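PDB 5V4T: hypothetic aldehyde deformylating oxygenase, which binds iron within a ferritin-like helical fold and probably works as an oxidoreductase that deformylates aldehydes. Local coordinates for residues M1-I12 / T125-F134; G15-F23 / A115-T125. All coordinates share one frame; numbering follows the deposited sequence.

Contact 1: residues M1-I12 / T125-F134; sequences MDKNWFSTPQEI and TSRKYNLLKF
The N-terminal segment 1-12, a chain of turns leading into helix 10-23, runs past the corner between helices 98-128 and 132-155, its CA atoms nearest at D2 and L131 (5.9 Å) and at T8 and Y129 (6.8 Å). Residue N130, with positive phi, ends the first helix in a Schellman motif; L131 is the N-cap position of the next. Over that new helix start lies the carboxylate of D2, both oxygens using syn lone pairs: OD1 accepts from K133 N at 2.8 Å and OD2 from F134 N at 3.0 Å. Its CG stands anti to the carbonyl carbon (chi1 -73°), which turns the group toward these N-H donors; Y67 OH also binds OD2. Without this carboxylate, as with an alanine here, the amides of K133 and F134 would probably lose their acceptor and Y67 its partner. N4 ND2 donates to N130 O at 3.0 Å, from well above the carbonyl plane, while a water joins T8 OG1 to Y129 O. Hydrophobic contacts fill in between: L131 CD1 meets the edge of the W5 ring, and I12 CG2 sits 4.0 Å from the centroid of the Y129 ring, over its face, as a CH-pi contact. A short carboxylate suits D2 because main-chain N-H groups in a helix's first turn lack intrahelical acceptors, and its negative charge would probably be favoured by the helix dipole.

Contact 2: residues G15-F23 / A115-T125; sequences GIKYLSAHF and ATVGLKILNET
The F23 ring meets helix 98-128 with G118 C at its edge, near the ring plane, while L122 CD1, L119 CG and A115 CB approach obliquely. Its CZ comes 3.6 Å from L119 CG, and its CE1 lies 3.8 Å from L122 CD1. With CG anti to the carbonyl carbon (chi1 -61°), the flat ring fits as a knob into the hole formed by A115, G118, L119 and L122. Glycine suits the place at the ring edge: a beta carbon on G118 would stand just 3.3 Å from F23 CZ. On the same helix as F23, the imidazole of H22 puts CE1 over one face of the Y18 ring and donates from ND1 to Y18 O, a bond lying close to the imidazole plane.

L122 is the reciprocal knob, seated among I16, L19, S20 and F23, with CD2 3.9 Å from L19 CB. S20 can border this apolar hole, its OG itself beside L122 CD2, because the hydroxyl proton is already given to I16 O at 2.7 Å; S20 N reaches the same oxygen from the other face of the carbonyl. L19 crosses I121 at about a right angle, and its CD1 is tightly packed at 3.3 Å from I121 CG2. Farther along, T125 turns its methyl CG2 to I16 CD1 at 3.8 Å, while its OG1 donates to I121 O, which leaves the methyl for the interface.

The helix segments run roughly antiparallel, at 145°, with axes 10.0 Å apart. L119 and A115 also lie near the iron ligands E145 and E111, respectively, so this reciprocal knobs-into-holes packing belongs to the helical core beside the metal site of a ferritin-like fold.

Both contacts join the N-terminal region to helix 98-128, with helix 10-23 and T125 common to the two, but contact 1 also takes in the start of helix 132-155. Contact 2 lies deep, its centre about 9 Å from that of the chain and near the iron ligands; contact 1, about 21 Å out, is partly buried and away from the metal site. The chemistry changes accordingly: side-chain-to-backbone hydrogen bonds and waters at the loop-bound end, aliphatic and aromatic interlocking within. Between them the packing is continuous, for F134 CZ reaches S20 OG at 3.6 Å and W5 CH2 reaches I16 CG2 at 3.8 Å.

Contact 1: residues M1-I12 / T125-F134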
loop_
_atom_site.group_PDB
_atom_site.type_symbol
_atom_site.label_atom_id
_atom_site.label_comp_id
_atom_site.label_asym_id
_atom_site.label_seq_id
_atom_site.Cartn_x
_atom_site.Cartn_y
_atom_site.Cartn_z
ATOM N N MET A 1 -19.570 -5.278 -7.174
ATOM C CA MET A 1 -19.701 -4.274 -6.061
ATOM C C MET A 1 -20.812 -4.737 -5.146
ATOM O O MET A 1 -21.722 -5.435 -5.593
ATOM C CB MET A 1 -19.962 -2.873 -6.593
ATOM C CG MET A 1 -20.214 -1.820 -5.517
ATOM S SD MET A 1 -20.942 -0.371 -6.333
ATOM C CE MET A 1 -19.478 0.403 -6.942
ATOM N N ASP A 2 -20.726 -4.438 -3.847
ATOM C CA ASP A 2 -21.681 -5.044 -2.992
ATOM C C ASP A 2 -23.011 -4.339 -3.227
ATOM O O ASP A 2 -23.059 -3.118 -3.325
ATOM C CB ASP A 2 -21.291 -4.937 -1.536
ATOM C CG ASP A 2 -20.118 -5.901 -1.201
ATOM O OD1 ASP A 2 -20.396 -7.116 -1.233
ATOM O OD2 ASP A 2 -18.961 -5.435 -0.967
ATOM N N LYS A 3 -24.062 -5.121 -3.157
ATOM C CA LYS A 3 -25.400 -4.526 -3.412
ATOM C C LYS A 3 -25.826 -3.504 -2.354
ATOM O O LYS A 3 -26.662 -2.628 -2.659
ATOM C CB LYS A 3 -26.467 -5.630 -3.564
ATOM C CG LYS A 3 -26.517 -6.653 -2.428
ATOM C CD LYS A 3 -26.932 -8.032 -2.954
ATOM C CE LYS A 3 -26.347 -9.192 -2.148
ATOM N NZ LYS A 3 -26.774 -9.136 -0.725
ATOM N N ASN A 4 -25.284 -3.590 -1.125
ATOM C CA ASN A 4 -25.517 -2.573 -0.115
ATOM C C ASN A 4 -24.544 -1.415 -0.054
ATOM O O ASN A 4 -24.554 -0.688 0.909
ATOM C CB ASN A 4 -25.668 -3.194 1.273
ATOM C CG ASN A 4 -24.454 -4.037 1.676
ATOM O OD1 ASN A 4 -23.739 -4.580 0.824
ATOM N ND2 ASN A 4 -24.222 -4.115 2.970
ATOM N N TRP A 5 -23.728 -1.229 -1.066
ATOM C CA TRP A 5 -22.816 -0.141 -1.087
ATOM C C TRP A 5 -23.520 1.233 -0.924
ATOM O O TRP A 5 -23.170 2.024 -0.042
ATOM C CB TRP A 5 -22.027 -0.175 -2.372
ATOM C CG TRP A 5 -21.128 1.046 -2.612
ATOM C CD1 TRP A 5 -21.368 2.099 -3.445
ATOM C CD2 TRP A 5 -19.882 1.359 -1.949
ATOM N NE1 TRP A 5 -20.324 3.008 -3.421
ATOM C CE2 TRP A 5 -19.419 2.591 -2.460
ATOM C CE3 TRP A 5 -19.099 0.688 -0.988
ATOM C CZ2 TRP A 5 -18.215 3.147 -2.079
ATOM C CZ3 TRP A 5 -17.945 1.267 -0.584
ATOM C CH2 TRP A 5 -17.488 2.484 -1.111
ATOM N N PHE A 6 -24.561 1.488 -1.741
ATOM C CA PHE A 6 -25.145 2.811 -1.706
ATOM C C PHE A 6 -25.995 3.061 -0.490
ATOM O O PHE A 6 -26.264 4.235 -0.158
ATOM C CB PHE A 6 -25.872 3.155 -3.045
ATOM C CG PHE A 6 -24.940 3.508 -4.133
ATOM C CD1 PHE A 6 -24.138 4.616 -4.013
ATOM C CD2 PHE A 6 -24.778 2.709 -5.215
ATOM C CE1 PHE A 6 -23.235 4.924 -5.005
ATOM C CE2 PHE A 6 -23.867 3.001 -6.198
ATOM C CZ PHE A 6 -23.113 4.124 -6.097
ATOM N N SER A 7 -26.372 2.018 0.241
ATOM C CA SER A 7 -27.015 2.240 1.505
ATOM C C SER A 7 -26.040 2.471 2.654
ATOM O O SER A 7 -26.420 2.786 3.757
ATOM C CB SER A 7 -27.992 1.102 1.782
ATOM O OG SER A 7 -27.390 -0.120 1.738
ATOM N N THR A 8 -24.754 2.341 2.396
ATOM C CA THR A 8 -23.738 2.791 3.332
ATOM C C THR A 8 -23.710 4.336 3.415
ATOM O O THR A 8 -23.820 5.012 2.387
ATOM C CB THR A 8 -22.391 2.177 2.880
ATOM O OG1 THR A 8 -22.569 0.758 2.703
ATOM C CG2 THR A 8 -21.235 2.478 3.846
ATOM N N PRO A 9 -23.492 4.890 4.610
ATOM C CA PRO A 9 -23.398 6.342 4.720
ATOM C C PRO A 9 -22.351 6.971 3.832
ATOM O O PRO A 9 -21.284 6.412 3.591
ATOM C CB PRO A 9 -23.134 6.578 6.211
ATOM C CG PRO A 9 -23.786 5.402 6.865
ATOM C CD PRO A 9 -23.400 4.273 5.954
ATOM N N GLN A 10 -22.651 8.157 3.332
ATOM C CA GLN A 10 -21.792 8.795 2.383
ATOM C C GLN A 10 -20.366 9.023 2.881
ATOM O O GLN A 10 -19.428 8.787 2.148
ATOM C CB GLN A 10 -22.426 10.124 1.960
ATOM C CG GLN A 10 -21.599 10.784 0.894
ATOM C CD GLN A 10 -22.234 12.070 0.436
ATOM O OE1 GLN A 10 -23.289 12.047 -0.181
ATOM N NE2 GLN A 10 -21.617 13.187 0.763
ATOM N N GLU A 11 -20.196 9.504 4.094
ATOM C CA GLU A 11 -18.826 9.755 4.635
ATOM C C GLU A 11 -17.979 8.468 4.722
ATOM O O GLU A 11 -16.750 8.469 4.556
ATOM C CB GLU A 11 -18.920 10.380 6.036
ATOM C CG GLU A 11 -19.240 11.870 6.071
ATOM C CD GLU A 11 -18.991 12.502 7.464
ATOM O OE1 GLU A 11 -19.210 11.834 8.505
ATOM O OE2 GLU A 11 -18.560 13.675 7.528
ATOM N N ILE A 12 -18.687 7.375 4.949
ATOM C CA ILE A 12 -18.050 6.039 5.011
ATOM C C ILE A 12 -17.646 5.616 3.622
ATOM O O ILE A 12 -16.511 5.230 3.367
ATOM C CB ILE A 12 -18.999 5.044 5.615
ATOM C CG1 ILE A 12 -19.413 5.483 7.025
ATOM C CG2 ILE A 12 -18.337 3.656 5.604
ATOM C CD1 ILE A 12 -18.292 5.526 8.027
ATOM N N THR A 125 -13.627 -1.541 8.494
ATOM C CA THR A 125 -14.725 -0.681 8.062
ATOM C C THR A 125 -15.701 -1.487 7.194
ATOM O O THR A 125 -16.946 -1.405 7.365
ATOM C CB THR A 125 -14.212 0.564 7.327
ATOM O OG1 THR A 125 -13.388 1.303 8.216
ATOM C CG2 THR A 125 -15.381 1.409 6.884
ATOM N N SER A 126 -15.187 -2.285 6.263
ATOM C CA SER A 126 -16.064 -3.084 5.411
ATOM C C SER A 126 -16.781 -4.132 6.215
ATOM O O SER A 126 -17.924 -4.436 5.945
ATOM C CB SER A 126 -15.324 -3.682 4.238
ATOM O OG SER A 126 -14.203 -4.508 4.596
ATOM N N ARG A 127 -16.137 -4.690 7.242
ATOM C CA ARG A 127 -16.816 -5.601 8.163
ATOM C C ARG A 127 -17.957 -4.943 8.888
ATOM O O ARG A 127 -19.069 -5.507 8.878
ATOM C CB ARG A 127 -15.825 -6.224 9.143
ATOM C CG ARG A 127 -16.393 -7.256 10.090
ATOM C CD ARG A 127 -15.210 -7.876 10.839
ATOM N NE ARG A 127 -14.575 -6.912 11.747
ATOM C CZ ARG A 127 -13.249 -6.741 11.938
ATOM N NH1 ARG A 127 -12.330 -7.396 11.251
ATOM N NH2 ARG A 127 -12.844 -5.877 12.843
ATOM N N LYS A 128 -17.725 -3.763 9.421
ATOM C CA LYS A 128 -18.696 -3.028 10.220
ATOM C C LYS A 128 -19.930 -2.737 9.389
ATOM O O LYS A 128 -21.064 -2.864 9.898
ATOM C CB LYS A 128 -18.066 -1.773 10.754
ATOM C CG LYS A 128 -19.038 -0.850 11.479
ATOM C CD LYS A 128 -18.380 0.325 12.163
ATOM C CE LYS A 128 -19.485 1.188 12.779
ATOM N NZ LYS A 128 -18.885 2.235 13.641
ATOM N N TYR A 129 -19.724 -2.416 8.105
ATOM C CA TYR A 129 -20.816 -2.024 7.218
ATOM C C TYR A 129 -21.318 -3.160 6.344
ATOM O O TYR A 129 -22.073 -2.949 5.396
ATOM C CB TYR A 129 -20.468 -0.723 6.431
ATOM C CG TYR A 129 -20.402 0.449 7.355
ATOM C CD1 TYR A 129 -21.583 1.133 7.736
ATOM C CD2 TYR A 129 -19.216 0.814 7.961
ATOM C CE1 TYR A 129 -21.514 2.165 8.599
ATOM C CE2 TYR A 129 -19.165 1.841 8.885
ATOM C CZ TYR A 129 -20.332 2.500 9.214
ATOM O OH TYR A 129 -20.322 3.540 10.108
ATOM N N ASN A 130 -20.933 -4.389 6.661
ATOM C CA ASN A 130 -21.426 -5.542 5.948
ATOM C C ASN A 130 -21.251 -5.532 4.442
ATOM O O ASN A 130 -22.096 -6.064 3.716
ATOM C CB ASN A 130 -22.908 -5.760 6.330
ATOM C CG ASN A 130 -23.081 -5.832 7.826
ATOM O OD1 ASN A 130 -23.786 -5.024 8.423
ATOM N ND2 ASN A 130 -22.354 -6.720 8.446
ATOM N N LEU A 131 -20.101 -5.006 3.980
ATOM C CA LEU A 131 -19.737 -5.021 2.583
ATOM C C LEU A 131 -18.961 -6.315 2.299
ATOM O O LEU A 131 -17.747 -6.350 2.367
ATOM C CB LEU A 131 -18.902 -3.821 2.192
ATOM C CG LEU A 131 -19.626 -2.464 2.425
ATOM C CD1 LEU A 131 -18.717 -1.295 2.346
ATOM C CD2 LEU A 131 -20.768 -2.359 1.384
ATOM N N LEU A 132 -19.673 -7.384 2.041
ATOM C CA LEU A 132 -19.077 -8.703 2.160
ATOM C C LEU A 132 -18.055 -9.040 1.102
ATOM O O LEU A 132 -17.000 -9.574 1.444
ATOM C CB LEU A 132 -20.132 -9.807 2.155
ATOM C CG LEU A 132 -21.145 -9.696 3.263
ATOM C CD1 LEU A 132 -22.079 -10.900 3.253
ATOM C CD2 LEU A 132 -20.497 -9.570 4.644
ATOM N N LYS A 133 -18.336 -8.749 -0.172
ATOM C CA LYS A 133 -17.376 -9.022 -1.224
ATOM C C LYS A 133 -16.169 -8.127 -1.073
ATOM O O LYS A 133 -15.054 -8.569 -1.292
ATOM C CB LYS A 133 -18.028 -8.828 -2.598
ATOM C CG LYS A 133 -19.112 -9.854 -2.831
ATOM C CD LYS A 133 -19.777 -9.546 -4.170
ATOM C CE LYS A 133 -21.051 -10.315 -4.315
ATOM N NZ LYS A 133 -21.676 -9.900 -5.609
ATOM N N PHE A 134 -16.376 -6.872 -0.714
ATOM C CA PHE A 134 -15.253 -5.973 -0.517
ATOM C C PHE A 134 -14.358 -6.522 0.592
ATOM O O PHE A 134 -13.126 -6.573 0.460
ATOM C CB PHE A 134 -15.703 -4.552 -0.200
ATOM C CG PHE A 134 -14.584 -3.547 -0.255
ATOM C CD1 PHE A 134 -14.088 -3.066 -1.452
ATOM C CD2 PHE A 134 -13.988 -3.148 0.905
ATOM C CE1 PHE A 134 -13.080 -2.126 -1.486
ATOM C CE2 PHE A 134 -12.981 -2.228 0.888
ATOM C CZ PHE A 134 -12.547 -1.682 -0.304
HETATM O O HOH W 1 -23.787 -8.183 -3.798
HETATM O O HOH W 2 -22.778 -7.329 1.095
HETATM O O HOH W 3 -23.713 -0.813 4.668
#

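Contact 2: residues G15-F23 / A115-T125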
loop_
_atom_site.group_PDB
_atom_site.type_symbol
_atom_site.label_atom_id
_atom_site.label_comp_id
_atom_site.label_asym_id
_atom_site.label_seq_id
_atom_site.Cartn_x
_atom_site.Cartn_y
_atom_site.Cartn_z
ATOM N N GLY A 15 -14.614 7.707 2.597
ATOM C CA GLY A 15 -13.394 7.257 3.254
ATOM C C GLY A 15 -12.852 5.973 2.660
ATOM O O GLY A 15 -11.614 5.800 2.495
ATOM N N ILE A 16 -13.742 5.054 2.365
ATOM C CA ILE A 16 -13.342 3.810 1.728
ATOM C C ILE A 16 -12.756 4.054 0.355
ATOM O O ILE A 16 -11.739 3.471 -0.042
ATOM C CB ILE A 16 -14.535 2.809 1.652
ATOM C CG1 ILE A 16 -14.946 2.388 3.074
ATOM C CG2 ILE A 16 -14.239 1.664 0.674
ATOM C CD1 ILE A 16 -16.129 1.470 3.151
ATOM N N LYS A 17 -13.408 4.921 -0.430
ATOM C CA LYS A 17 -12.866 5.248 -1.707
ATOM C C LYS A 17 -11.535 5.935 -1.598
ATOM O O LYS A 17 -10.658 5.723 -2.431
ATOM C CB LYS A 17 -13.824 6.162 -2.497
ATOM C CG LYS A 17 -15.016 5.420 -3.042
ATOM C CD LYS A 17 -15.891 6.397 -3.835
ATOM C CE LYS A 17 -15.235 6.768 -5.148
ATOM N NZ LYS A 17 -16.109 7.718 -5.920
ATOM N N TYR A 18 -11.373 6.794 -0.602
ATOM C CA TYR A 18 -10.105 7.534 -0.467
ATOM C C TYR A 18 -8.931 6.603 -0.193
ATOM O O TYR A 18 -7.891 6.653 -0.881
ATOM C CB TYR A 18 -10.197 8.525 0.629
ATOM C CG TYR A 18 -8.925 9.281 0.931
ATOM C CD1 TYR A 18 -8.461 10.278 0.059
ATOM C CD2 TYR A 18 -8.134 8.955 2.027
ATOM C CE1 TYR A 18 -7.313 10.977 0.352
ATOM C CE2 TYR A 18 -6.972 9.676 2.320
ATOM C CZ TYR A 18 -6.575 10.683 1.437
ATOM O OH TYR A 18 -5.400 11.393 1.667
ATOM N N LEU A 19 -9.185 5.686 0.718
ATOM C CA LEU A 19 -8.160 4.694 1.046
ATOM C C LEU A 19 -7.928 3.726 -0.096
ATOM O O LEU A 19 -6.811 3.353 -0.387
ATOM C CB LEU A 19 -8.489 3.942 2.330
ATOM C CG LEU A 19 -8.345 4.785 3.572
ATOM C CD1 LEU A 19 -9.009 4.039 4.709
ATOM C CD2 LEU A 19 -6.880 5.140 3.874
ATOM N N SER A 20 -8.983 3.272 -0.767
ATOM C CA SER A 20 -8.851 2.383 -1.894
ATOM C C SER A 20 -8.011 3.011 -3.012
ATOM O O SER A 20 -7.236 2.314 -3.681
ATOM C CB SER A 20 -10.202 1.952 -2.449
ATOM O OG SER A 20 -10.925 1.265 -1.455
ATOM N N ALA A 21 -8.151 4.329 -3.208
ATOM C CA ALA A 21 -7.365 4.997 -4.256
ATOM C C ALA A 21 -5.854 4.936 -3.972
ATOM O O ALA A 21 -5.036 5.044 -4.922
ATOM C CB ALA A 21 -7.775 6.464 -4.352
ATOM N N HIS A 22 -5.457 4.768 -2.730
ATOM C CA HIS A 22 -4.034 4.535 -2.404
ATOM C C HIS A 22 -3.538 3.202 -2.937
ATOM O O HIS A 22 -2.370 3.070 -3.266
ATOM C CB HIS A 22 -3.754 4.642 -0.899
ATOM C CG HIS A 22 -3.926 6.023 -0.347
ATOM N ND1 HIS A 22 -5.129 6.713 -0.382
ATOM C CD2 HIS A 22 -3.071 6.798 0.367
ATOM C CE1 HIS A 22 -4.970 7.886 0.212
ATOM N NE2 HIS A 22 -3.738 7.947 0.695
ATOM N N PHE A 23 -4.421 2.235 -3.042
ATOM C CA PHE A 23 -4.072 0.964 -3.697
ATOM C C PHE A 23 -4.271 0.961 -5.186
ATOM O O PHE A 23 -3.677 0.134 -5.901
ATOM C CB PHE A 23 -4.915 -0.167 -3.097
ATOM C CG PHE A 23 -4.677 -0.337 -1.634
ATOM C CD1 PHE A 23 -5.334 0.431 -0.687
ATOM C CD2 PHE A 23 -3.725 -1.243 -1.173
ATOM C CE1 PHE A 23 -5.085 0.308 0.666
ATOM C CE2 PHE A 23 -3.466 -1.348 0.186
ATOM C CZ PHE A 23 -4.144 -0.568 1.108
ATOM N N ALA A 115 0.496 0.071 3.724
ATOM C CA ALA A 115 -0.586 -0.844 3.282
ATOM C C ALA A 115 -1.169 -1.572 4.459
ATOM O O ALA A 115 -2.383 -1.806 4.496
ATOM C CB ALA A 115 -0.128 -1.829 2.217
ATOM N N THR A 116 -0.338 -1.974 5.439
ATOM C CA THR A 116 -0.794 -2.646 6.615
ATOM C C THR A 116 -1.867 -1.829 7.344
ATOM O O THR A 116 -2.947 -2.341 7.696
ATOM C CB THR A 116 0.398 -2.997 7.569
ATOM O OG1 THR A 116 1.369 -3.772 6.839
ATOM C CG2 THR A 116 -0.107 -3.734 8.778
ATOM N N VAL A 117 -1.619 -0.514 7.482
ATOM C CA VAL A 117 -2.590 0.391 8.099
ATOM C C VAL A 117 -3.858 0.596 7.243
ATOM O O VAL A 117 -4.984 0.472 7.742
ATOM C CB VAL A 117 -1.925 1.719 8.431
ATOM C CG1 VAL A 117 -2.949 2.747 8.875
ATOM C CG2 VAL A 117 -0.887 1.465 9.500
ATOM N N GLY A 118 -3.659 0.817 5.955
ATOM C CA GLY A 118 -4.778 1.065 5.070
ATOM C C GLY A 118 -5.687 -0.142 4.974
ATOM O O GLY A 118 -6.929 -0.048 5.012
ATOM N N LEU A 119 -5.081 -1.317 4.882
ATOM C CA LEU A 119 -5.839 -2.563 4.780
ATOM C C LEU A 119 -6.577 -2.876 6.092
ATOM O O LEU A 119 -7.708 -3.374 6.094
ATOM C CB LEU A 119 -4.935 -3.735 4.397
ATOM C CG LEU A 119 -4.425 -3.660 2.972
ATOM C CD1 LEU A 119 -3.288 -4.613 2.700
ATOM C CD2 LEU A 119 -5.550 -3.912 1.995
ATOM N N LYS A 120 -5.941 -2.589 7.239
ATOM C CA LYS A 120 -6.629 -2.711 8.539
ATOM C C LYS A 120 -7.886 -1.865 8.539
ATOM O O LYS A 120 -8.968 -2.333 8.941
ATOM C CB LYS A 120 -5.695 -2.240 9.673
ATOM C CG LYS A 120 -6.431 -1.892 10.973
ATOM C CD LYS A 120 -5.456 -1.166 11.942
ATOM C CE LYS A 120 -6.163 -0.452 13.096
ATOM N NZ LYS A 120 -6.701 -1.541 13.983
ATOM N N ILE A 121 -7.783 -0.624 8.153
ATOM C CA ILE A 121 -8.942 0.252 8.147
ATOM C C ILE A 121 -10.003 -0.261 7.177
ATOM O O ILE A 121 -11.159 -0.379 7.516
ATOM C CB ILE A 121 -8.560 1.685 7.787
ATOM C CG1 ILE A 121 -7.602 2.269 8.850
ATOM C CG2 ILE A 121 -9.787 2.535 7.560
ATOM C CD1 ILE A 121 -6.932 3.521 8.344
ATOM N N LEU A 122 -9.582 -0.642 5.969
ATOM C CA LEU A 122 -10.532 -1.199 4.985
ATOM C C LEU A 122 -11.216 -2.450 5.443
ATOM O O LEU A 122 -12.423 -2.640 5.179
ATOM C CB LEU A 122 -9.901 -1.350 3.570
ATOM C CG LEU A 122 -9.525 -0.031 2.947
ATOM C CD1 LEU A 122 -8.695 -0.261 1.695
ATOM C CD2 LEU A 122 -10.764 0.804 2.595
ATOM N N ASN A 123 -10.451 -3.353 6.092
ATOM C CA ASN A 123 -11.039 -4.584 6.645
ATOM C C ASN A 123 -12.081 -4.319 7.714
ATOM O O ASN A 123 -13.204 -4.744 7.650
ATOM C CB ASN A 123 -9.878 -5.414 7.214
ATOM C CG ASN A 123 -10.275 -6.785 7.637
ATOM O OD1 ASN A 123 -11.378 -7.281 7.426
ATOM N ND2 ASN A 123 -9.330 -7.456 8.275
ATOM N N GLU A 124 -11.668 -3.567 8.701
ATOM C CA GLU A 124 -12.540 -3.240 9.833
ATOM C C GLU A 124 -13.804 -2.495 9.386
ATOM O O GLU A 124 -14.905 -2.814 9.828
ATOM C CB GLU A 124 -11.795 -2.395 10.825
ATOM C CG GLU A 124 -10.704 -3.186 11.500
ATOM C CD GLU A 124 -9.925 -2.409 12.530
ATOM O OE1 GLU A 124 -10.132 -1.196 12.685
ATOM O OE2 GLU A 124 -9.087 -3.069 13.223
ATOM N N THR A 125 -13.627 -1.541 8.494
ATOM C CA THR A 125 -14.725 -0.681 8.062
ATOM C C THR A 125 -15.701 -1.487 7.194
ATOM O O THR A 125 -16.946 -1.405 7.365
ATOM C CB THR A 125 -14.212 0.564 7.327
ATOM O OG1 THR A 125 -13.388 1.303 8.216
ATOM C CG2 THR A 125 -15.381 1.409 6.884
#